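Local coordinates for protein beta-L-arabinobiosidase (Bacteroides thetaiotaomicron, PDB 5MQR) that probably hydrolyses glycosidic bonds in the breakdown of plant pectin, acting as an arabinobiosidase, arabinofuranosidase or sialidase, at residues E669-Y672 against Y673-W677; T1020-D1023 against L1024-T1027. All coordinates share one frame; numbering follows the deposited sequence.

In the fold
Contact 1 lies within helix 666-680 and contact 2 at the start of helix 1022-1029, their centres about 11 Å apart although more than 300 residues separate them along the chain. Tyr672 O and Asn1022 ND2, 3.0 Å apart, form a probable hydrogen bond between the two helices. Beside it, Phe1021 presents its ring atom CZ to Met671 CG at 3.5 Å, and Phe1021 CB lies 3.6 Å from Arg675 NH1. Thus residues from both contacts build one buried interface in the helical part of the enzyme. None of these residues belongs to the calcium or sodium sites, and the joint is packing, with one probable hydrogen bond, between helix 666-680 and the start of helix 1022-1029.

Contact 1: residues E669-Y672 against Y673-W677; sequences EEMY and YYRWW
Three rings on helix 666-680, Tyr673, Tyr672 and Trp676, form an aromatic cluster in which Tyr672 serves both neighbours. Its edge meets the face of Tyr673 in a T-shaped stack with ring centroids 5.0 Å apart and planes at 75°; Tyr672 CD2 sits over the centre of the Tyr673 ring, 3.7 Å above its plane. The ring of Tyr672 in turn receives the edge of the Trp676 five-membered ring on one of its faces, the planes at 81° and Tyr672 CE2 3.6 Å from Trp676 CD1. With CG anti to the backbone N (chi1 -177°), the Tyr672 ring leans beside its own carbonyl carbon, between the rings of Tyr673 and Trp676, whose CG atoms lie beside their own backbone N. At the rim of the Tyr673 ring, CG of Glu669 lies in the ring plane, 3.9 Å from CE2, while its carboxylate OE2 is hydrogen-bonded to the hydroxyl of Tyr629. A second pairing is Met-aromatic: Met671, a selenomethionine, runs alongside Tyr674 in the same direction, its SE 3.8 Å from CD2 and oblique to the ring. Underneath run i to i+4 backbone bonds, such as Tyr674 N to Glu670 O at 2.8 Å and Arg675 N to Met671 O at 3.0 Å; Trp676 N to Tyr672 O is weak at 3.5 Å. Helix 647-657 and strand 660-662 press against Tyr673. Tyr672 brings a C-H edge to the face of Tyr673, and Trp676 its CD1-NE1 edge to the face of Tyr672, weakly positive edges against electron-rich faces that should hold the rings at their tilt. The buried phenol hydroxyls are satisfied as well, Tyr672 by the carbonyl of Pro659 and Tyr673 by that of Phe661, so the cluster is tied to the chain preceding the helix.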
loop_
_atom_site.group_PDB
_atom_site.type_symbol
_atom_site.label_atom_id
_atom_site.label_comp_id
_atom_site.label_asym_id
_atom_site.label_seq_id
_atom_site.Cartn_x
_atom_site.Cartn_y
_atom_site.Cartn_z
ATOM N N GLU A 669 -17.666 -4.313 8.254
ATOM C CA GLU A 669 -16.907 -5.275 7.504
ATOM C C GLU A 669 -17.673 -6.595 7.428
ATOM O O GLU A 669 -17.843 -7.133 6.350
ATOM C CB GLU A 669 -15.512 -5.491 8.110
ATOM C CG GLU A 669 -14.607 -6.354 7.229
ATOM C CD GLU A 669 -13.216 -6.531 7.797
ATOM O OE1 GLU A 669 -12.413 -5.579 7.667
ATOM O OE2 GLU A 669 -12.931 -7.616 8.372
ATOM N N GLU A 670 -18.154 -7.083 8.566
ATOM C CA GLU A 670 -18.907 -8.328 8.624
ATOM C C GLU A 670 -20.154 -8.261 7.749
ATOM O O GLU A 670 -20.473 -9.232 7.087
ATOM C CB GLU A 670 -19.311 -8.659 10.062
ATOM C CG GLU A 670 -20.108 -9.944 10.200
ATOM C CD GLU A 670 -20.428 -10.279 11.641
ATOM O OE1 GLU A 670 -21.078 -9.474 12.342
ATOM O OE2 GLU A 670 -20.042 -11.368 12.073
HETATM N N MSE A 671 -20.837 -7.121 7.756
HETATM C CA MSE A 671 -22.094 -6.961 6.990
HETATM C C MSE A 671 -21.816 -6.935 5.520
HETATM O O MSE A 671 -22.617 -7.414 4.738
HETATM C CB MSE A 671 -22.856 -5.700 7.396
HETATM C CG MSE A 671 -24.310 -5.681 6.940
HETATM SE SE MSE A 671 -25.317 -7.255 7.634
HETATM C CE MSE A 671 -24.867 -7.056 9.542
ATOM N N TYR A 672 -20.674 -6.362 5.133
ATOM C CA TYR A 672 -20.230 -6.376 3.766
ATOM C C TYR A 672 -20.203 -7.802 3.251
ATOM O O TYR A 672 -20.809 -8.128 2.240
ATOM C CB TYR A 672 -18.840 -5.732 3.633
ATOM C CG TYR A 672 -18.395 -5.677 2.211
ATOM C CD1 TYR A 672 -18.765 -4.630 1.387
ATOM C CD2 TYR A 672 -17.634 -6.709 1.664
ATOM C CE1 TYR A 672 -18.374 -4.603 0.061
ATOM C CE2 TYR A 672 -17.239 -6.684 0.336
ATOM C CZ TYR A 672 -17.613 -5.629 -0.458
ATOM O OH TYR A 672 -17.257 -5.632 -1.791
ATOM N N TYR A 673 -19.503 -8.659 3.971
ATOM C CA TYR A 673 -19.356 -10.040 3.538
ATOM C C TYR A 673 -20.657 -10.807 3.685
ATOM O O TYR A 673 -21.006 -11.577 2.781
ATOM C CB TYR A 673 -18.149 -10.726 4.230
ATOM C CG TYR A 673 -16.874 -10.116 3.719
ATOM C CD1 TYR A 673 -16.369 -10.459 2.464
ATOM C CD2 TYR A 673 -16.229 -9.100 4.434
ATOM C CE1 TYR A 673 -15.217 -9.839 1.968
ATOM C CE2 TYR A 673 -15.095 -8.476 3.949
ATOM C CZ TYR A 673 -14.594 -8.842 2.723
ATOM O OH TYR A 673 -13.480 -8.206 2.259
ATOM N N TYR A 674 -21.404 -10.563 4.766
ATOM C CA TYR A 674 -22.657 -11.269 4.951
ATOM C C TYR A 674 -23.648 -11.044 3.792
ATOM O O TYR A 674 -24.280 -11.975 3.330
ATOM C CB TYR A 674 -23.326 -10.893 6.280
ATOM C CG TYR A 674 -24.720 -11.487 6.435
ATOM C CD1 TYR A 674 -24.889 -12.828 6.731
ATOM C CD2 TYR A 674 -25.847 -10.719 6.224
ATOM C CE1 TYR A 674 -26.144 -13.389 6.845
ATOM C CE2 TYR A 674 -27.131 -11.268 6.340
ATOM C CZ TYR A 674 -27.267 -12.601 6.645
ATOM O OH TYR A 674 -28.516 -13.147 6.778
ATOM N N ARG A 675 -23.777 -9.813 3.342
ATOM C CA ARG A 675 -24.802 -9.485 2.349
ATOM C C ARG A 675 -24.438 -10.068 0.994
ATOM O O ARG A 675 -25.335 -10.439 0.239
ATOM C CB ARG A 675 -25.039 -7.982 2.264
ATOM C CG ARG A 675 -25.834 -7.438 3.466
ATOM C CD ARG A 675 -27.267 -7.967 3.523
ATOM N NE ARG A 675 -27.994 -7.599 2.331
ATOM C CZ ARG A 675 -28.878 -6.602 2.227
ATOM N NH1 ARG A 675 -29.234 -5.845 3.275
ATOM N NH2 ARG A 675 -29.424 -6.368 1.038
ATOM N N TRP A 676 -23.136 -10.192 0.705
ATOM C CA TRP A 676 -22.754 -10.929 -0.498
ATOM C C TRP A 676 -23.095 -12.425 -0.370
ATOM O O TRP A 676 -23.607 -13.007 -1.308
ATOM C CB TRP A 676 -21.283 -10.769 -0.845
ATOM C CG TRP A 676 -20.913 -9.475 -1.436
ATOM C CD1 TRP A 676 -19.912 -8.655 -1.006
ATOM C CD2 TRP A 676 -21.482 -8.844 -2.585
ATOM N NE1 TRP A 676 -19.827 -7.547 -1.808
ATOM C CE2 TRP A 676 -20.781 -7.625 -2.779
ATOM C CE3 TRP A 676 -22.532 -9.161 -3.442
ATOM C CZ2 TRP A 676 -21.087 -6.730 -3.800
ATOM C CZ3 TRP A 676 -22.835 -8.281 -4.469
ATOM C CH2 TRP A 676 -22.114 -7.076 -4.642
ATOM N N TRP A 677 -22.791 -13.011 0.790
ATOM C CA TRP A 677 -23.040 -14.416 1.071
ATOM C C TRP A 677 -24.538 -14.728 1.024
ATOM O O TRP A 677 -24.963 -15.803 0.597
ATOM C CB TRP A 677 -22.458 -14.742 2.461
ATOM C CG TRP A 677 -22.671 -16.137 2.980
ATOM C CD1 TRP A 677 -21.883 -17.227 2.759
ATOM C CD2 TRP A 677 -23.692 -16.558 3.862
ATOM N NE1 TRP A 677 -22.368 -18.312 3.438
ATOM C CE2 TRP A 677 -23.482 -17.928 4.127
ATOM C CE3 TRP A 677 -24.785 -15.920 4.447
ATOM C CZ2 TRP A 677 -24.327 -18.672 4.947
ATOM C CZ3 TRP A 677 -25.620 -16.656 5.269
ATOM C CH2 TRP A 677 -25.377 -18.017 5.519
#

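Contact 2: residues T1020-D1023 against L1024-T1027; sequences TFND and LMIT
Met1025 and Phe1021 make a Met-aromatic contact across the first turn of helix 1022-1029, with Phe1021 at the N-cap position. From the backbone, Met1025 CB lies 3.6 Å from Asn1022 O. Its CG then reaches Phe1021 CE2 at 3.5 Å, and SE of this selenomethionine approaches Phe1021 CZ at 3.9 Å, obliquely to the ring. Met1025 N bonds to Phe1021 O at 3.0 Å. The helix start is also held from outside: the carboxylate of Glu718 takes the N-H groups of Phe1021, Asn1022 and Asp1023. Two residues on from Phe1021, Asp1023 O accepts two bonds from opposite faces of its plane, from Thr1027 N at 2.9 Å and from Thr1027 OG1 at 2.6 Å; chi1 of 64° sets OG1 between the backbone N and the carbonyl carbon, directed back toward Asp1023 O. Asp1023 OD1 makes a salt bridge with Arg720 and a hydrogen bond with Trp721 NE1. With a valine in place of Thr1027, Asp1023 O would probably keep only the backbone bond from this residue, and a water bridging the two side chains would lose one acceptor. That water donates to Asp1023 OD2 at 2.6 Å and to Thr1027 OG1 at 2.8 Å.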
loop_
_atom_site.group_PDB
_atom_site.type_symbol
_atom_site.label_atom_id
_atom_site.label_comp_id
_atom_site.label_asym_id
_atom_site.label_seq_id
_atom_site.Cartn_x
_atom_site.Cartn_y
_atom_site.Cartn_z
ATOM N N THR A 1020 -30.823 -3.181 -1.312
ATOM C CA THR A 1020 -29.376 -3.125 -1.521
ATOM C C THR A 1020 -28.704 -2.866 -0.172
ATOM O O THR A 1020 -29.341 -2.445 0.808
ATOM C CB THR A 1020 -28.969 -2.060 -2.564
ATOM O OG1 THR A 1020 -29.277 -0.747 -2.098
ATOM C CG2 THR A 1020 -29.657 -2.300 -3.919
ATOM N N PHE A 1021 -27.415 -3.168 -0.152
ATOM C CA PHE A 1021 -26.521 -2.841 0.943
ATOM C C PHE A 1021 -25.116 -2.530 0.424
ATOM O O PHE A 1021 -24.568 -1.478 0.680
ATOM C CB PHE A 1021 -26.449 -3.951 2.016
ATOM C CG PHE A 1021 -25.522 -3.595 3.116
ATOM C CD1 PHE A 1021 -25.905 -2.672 4.076
ATOM C CD2 PHE A 1021 -24.225 -4.080 3.137
ATOM C CE1 PHE A 1021 -25.040 -2.268 5.081
ATOM C CE2 PHE A 1021 -23.350 -3.678 4.141
ATOM C CZ PHE A 1021 -23.767 -2.772 5.109
ATOM N N ASN A 1022 -24.517 -3.487 -0.251
ATOM C CA ASN A 1022 -23.196 -3.314 -0.754
ATOM C C ASN A 1022 -23.119 -2.315 -1.893
ATOM O O ASN A 1022 -22.052 -1.714 -2.115
ATOM C CB ASN A 1022 -22.618 -4.664 -1.112
ATOM C CG ASN A 1022 -22.188 -5.444 0.119
ATOM O OD1 ASN A 1022 -21.753 -4.858 1.119
ATOM N ND2 ASN A 1022 -22.238 -6.765 0.036
ATOM N N ASP A 1023 -24.223 -2.084 -2.594
ATOM C CA ASP A 1023 -24.235 -1.009 -3.556
ATOM C C ASP A 1023 -24.071 0.318 -2.857
ATOM O O ASP A 1023 -23.453 1.231 -3.390
ATOM C CB ASP A 1023 -25.494 -0.981 -4.392
ATOM C CG ASP A 1023 -25.449 0.110 -5.433
ATOM O OD1 ASP A 1023 -24.474 0.150 -6.235
ATOM O OD2 ASP A 1023 -26.343 0.965 -5.406
ATOM N N LEU A 1024 -24.639 0.411 -1.662
ATOM C CA LEU A 1024 -24.552 1.623 -0.829
ATOM C C LEU A 1024 -23.142 1.771 -0.271
ATOM O O LEU A 1024 -22.610 2.878 -0.211
ATOM C CB LEU A 1024 -25.542 1.578 0.339
ATOM C CG LEU A 1024 -26.990 1.186 0.038
ATOM C CD1 LEU A 1024 -27.754 1.054 1.346
ATOM C CD2 LEU A 1024 -27.663 2.203 -0.886
HETATM N N MSE A 1025 -22.549 0.655 0.146
HETATM C CA MSE A 1025 -21.179 0.656 0.646
HETATM C C MSE A 1025 -20.229 1.168 -0.425
HETATM O O MSE A 1025 -19.424 2.044 -0.169
HETATM C CB MSE A 1025 -20.755 -0.734 1.108
HETATM C CG MSE A 1025 -21.542 -1.287 2.296
HETATM SE SE MSE A 1025 -20.956 -0.398 3.948
HETATM C CE MSE A 1025 -19.276 -1.431 4.065
ATOM N N ILE A 1026 -20.370 0.649 -1.639
ATOM C CA ILE A 1026 -19.477 0.943 -2.741
ATOM C C ILE A 1026 -19.686 2.342 -3.326
ATOM O O ILE A 1026 -18.704 3.064 -3.596
ATOM C CB ILE A 1026 -19.615 -0.126 -3.832
ATOM C CG1 ILE A 1026 -19.105 -1.468 -3.300
ATOM C CG2 ILE A 1026 -18.834 0.254 -5.093
ATOM C CD1 ILE A 1026 -19.475 -2.668 -4.159
ATOM N N THR A 1027 -20.939 2.736 -3.535
ATOM C CA THR A 1027 -21.217 3.999 -4.224
ATOM C C THR A 1027 -21.458 5.193 -3.316
ATOM O O THR A 1027 -21.386 6.325 -3.796
ATOM C CB THR A 1027 -22.418 3.908 -5.204
ATOM O OG1 THR A 1027 -23.616 3.625 -4.479
ATOM C CG2 THR A 1027 -22.184 2.853 -6.241
HETATM O O HOH W 1 -25.780 3.383 -6.265
#